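Local coordinates for protein pyocin S5 (Pseudomonas aeruginosa PAO1, PDB 6THK) that probably kills susceptible bacteria by forming pores that depolarise the cytoplasmic membrane, as in channel-forming colicins, at residues I324-D329 with L403-K408. The protein carries 1 engineered substitution. Numbering follows the deposited sequence.
Sequences IKFTAD and LEKFSK
Phe326 and Thr327 face Lys405 and Phe406 where two helical segments cross nearly perpendicularly, at -102°, with their axes 8.4 Å apart. Segment 324-329 belongs to the long helix 272-338 and segment 403-408 to the short helix 396-409, and both fall in the colicin pore-forming domain. Phe326 makes the largest single contribution, contacting both Lys405 and Phe406. Its CB points toward helix 396-409, CG stands anti to the backbone N, and the Lys405 chain crosses the Phe326 side chain at about a right angle. Lys405 CD sits over the centre of the Phe326 ring, 3.7 Å from the centroid, a CH-pi contact. The bend at chi3 (-82°) sets the position of Lys405 CE, and the extended last torsion leaves Lys405 NZ 3.3 Å from Phe326 CE1. Lys405 NZ lies 3.9 Å from the Phe326 ring centroid and off its normal, an off-centre cation-pi interaction. Farther round the ring, Phe326 CE2 lies over one face of Phe406, displaced toward the rim and 3.5 Å from Phe406 CZ. The planes of these two rings meet at 50°, so the pair is oblique. Phe330, one turn beyond Phe326, meets the Phe406 ring edge-to-face. Thr327 OG1 packs 3.6 Å from Phe406 CD1 while hydrogen-bonding to the carbonyl of Ala323 in its own helix. Behind the interface, Leu403 and Ser407 touch Trp453 of helix 451-464, linking the contact to the helical bundle. No hydrogen bond joins the two segments; their union rests on aromatic and aliphatic packing plus one ammonium group, whose positive charge is probably stabilised in part by the Phe326 pi cloud.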
loop_
_atom_site.group_PDB
_atom_site.type_symbol
_atom_site.label_atom_id
_atom_site.label_comp_id
_atom_site.label_asym_id
_atom_site.label_seq_id
_atom_site.Cartn_x
_atom_site.Cartn_y
_atom_site.Cartn_z
ATOM N N ILE A 324 2.737 24.348 37.613
ATOM C CA ILE A 324 1.609 24.591 38.517
ATOM C C ILE A 324 2.001 24.136 39.939
ATOM O O ILE A 324 1.757 24.854 40.908
ATOM C CB ILE A 324 0.313 23.940 37.964
ATOM C CG1 ILE A 324 -0.118 24.641 36.648
ATOM C CG2 ILE A 324 -0.829 23.964 38.997
ATOM C CD1 ILE A 324 -1.208 23.941 35.834
ATOM N N LYS A 325 2.657 22.976 40.043
ATOM C CA LYS A 325 3.167 22.405 41.296
ATOM C C LYS A 325 4.200 23.365 41.929
ATOM O O LYS A 325 4.138 23.621 43.131
ATOM C CB LYS A 325 3.830 21.063 40.971
ATOM C CG LYS A 325 4.147 20.144 42.138
ATOM C CD LYS A 325 5.029 18.958 41.665
ATOM C CE LYS A 325 4.409 18.071 40.587
ATOM N NZ LYS A 325 5.410 17.176 39.948
ATOM N N PHE A 326 5.124 23.905 41.108
ATOM C CA PHE A 326 6.182 24.844 41.489
ATOM C C PHE A 326 5.596 26.144 42.042
ATOM O O PHE A 326 6.112 26.660 43.026
ATOM C CB PHE A 326 7.071 25.135 40.269
ATOM C CG PHE A 326 8.212 26.090 40.504
ATOM C CD1 PHE A 326 9.421 25.639 41.025
ATOM C CD2 PHE A 326 8.102 27.430 40.155
ATOM C CE1 PHE A 326 10.491 26.518 41.208
ATOM C CE2 PHE A 326 9.170 28.305 40.345
ATOM C CZ PHE A 326 10.355 27.842 40.872
ATOM N N THR A 327 4.538 26.681 41.391
ATOM C CA THR A 327 3.849 27.886 41.846
ATOM C C THR A 327 3.198 27.594 43.215
ATOM O O THR A 327 3.403 28.374 44.134
ATOM C CB THR A 327 2.879 28.411 40.790
ATOM O OG1 THR A 327 3.576 28.561 39.555
ATOM C CG2 THR A 327 2.280 29.756 41.180
ATOM N N ALA A 328 2.477 26.447 43.360
ATOM C CA ALA A 328 1.873 26.039 44.642
ATOM C C ALA A 328 2.939 25.846 45.738
ATOM O O ALA A 328 2.711 26.237 46.881
ATOM C CB ALA A 328 1.073 24.757 44.473
ATOM N N ASP A 329 4.077 25.272 45.378
ATOM C CA ASP A 329 5.159 25.048 46.323
ATOM C C ASP A 329 5.810 26.354 46.760
ATOM O O ASP A 329 6.252 26.490 47.891
ATOM C CB ASP A 329 6.218 24.142 45.707
ATOM C CG ASP A 329 5.817 22.696 45.715
ATOM O OD1 ASP A 329 4.618 22.422 45.883
ATOM O OD2 ASP A 329 6.696 21.832 45.550
ATOM N N LEU A 403 11.098 32.379 36.355
ATOM C CA LEU A 403 10.166 33.183 35.563
ATOM C C LEU A 403 9.467 32.344 34.463
ATOM O O LEU A 403 8.289 32.567 34.202
ATOM C CB LEU A 403 10.847 34.446 34.991
ATOM C CG LEU A 403 10.032 35.317 33.999
ATOM C CD1 LEU A 403 8.789 35.912 34.660
ATOM C CD2 LEU A 403 10.892 36.430 33.406
ATOM N N GLU A 404 10.155 31.352 33.866
ATOM C CA GLU A 404 9.479 30.554 32.842
ATOM C C GLU A 404 8.441 29.623 33.489
ATOM O O GLU A 404 7.306 29.570 33.016
ATOM C CB GLU A 404 10.444 29.847 31.861
ATOM C CG GLU A 404 11.350 28.759 32.418
ATOM C CD GLU A 404 12.066 27.946 31.353
ATOM O OE1 GLU A 404 11.382 27.193 30.621
ATOM O OE2 GLU A 404 13.310 28.068 31.244
ATOM N N LYS A 405 8.783 29.031 34.652
ATOM C CA LYS A 405 7.874 28.182 35.425
ATOM C C LYS A 405 6.662 28.982 35.940
ATOM O O LYS A 405 5.528 28.538 35.759
ATOM C CB LYS A 405 8.623 27.508 36.584
ATOM C CG LYS A 405 9.223 26.152 36.211
ATOM C CD LYS A 405 10.056 25.546 37.335
ATOM C CE LYS A 405 11.463 26.102 37.375
ATOM N NZ LYS A 405 12.244 25.623 38.547
ATOM N N PHE A 406 6.886 30.164 36.552
ATOM C CA PHE A 406 5.774 30.997 37.050
ATOM C C PHE A 406 4.879 31.448 35.902
ATOM O O PHE A 406 3.655 31.375 36.031
ATOM C CB PHE A 406 6.262 32.202 37.885
ATOM C CG PHE A 406 6.829 31.857 39.249
ATOM C CD1 PHE A 406 6.070 31.150 40.181
ATOM C CD2 PHE A 406 8.101 32.283 39.620
ATOM C CE1 PHE A 406 6.605 30.816 41.430
ATOM C CE2 PHE A 406 8.631 31.955 40.874
ATOM C CZ PHE A 406 7.874 31.240 41.774
ATOM N N SER A 407 5.491 31.849 34.763
ATOM C CA SER A 407 4.768 32.274 33.560
ATOM C C SER A 407 3.885 31.151 33.002
ATOM O O SER A 407 2.742 31.407 32.609
ATOM C CB SER A 407 5.724 32.787 32.488
ATOM O OG SER A 407 6.358 33.984 32.911
ATOM N N LYS A 408 4.409 29.914 32.984
ATOM C CA LYS A 408 3.663 28.742 32.540
ATOM C C LYS A 408 2.464 28.515 33.490
ATOM O O LYS A 408 1.335 28.477 33.023
ATOM C CB LYS A 408 4.579 27.521 32.502
ATOM C CG LYS A 408 5.210 27.274 31.135
ATOM C CD LYS A 408 5.972 25.950 31.078
ATOM C CE LYS A 408 6.703 25.777 29.770
ATOM N NZ LYS A 408 7.525 24.538 29.756
#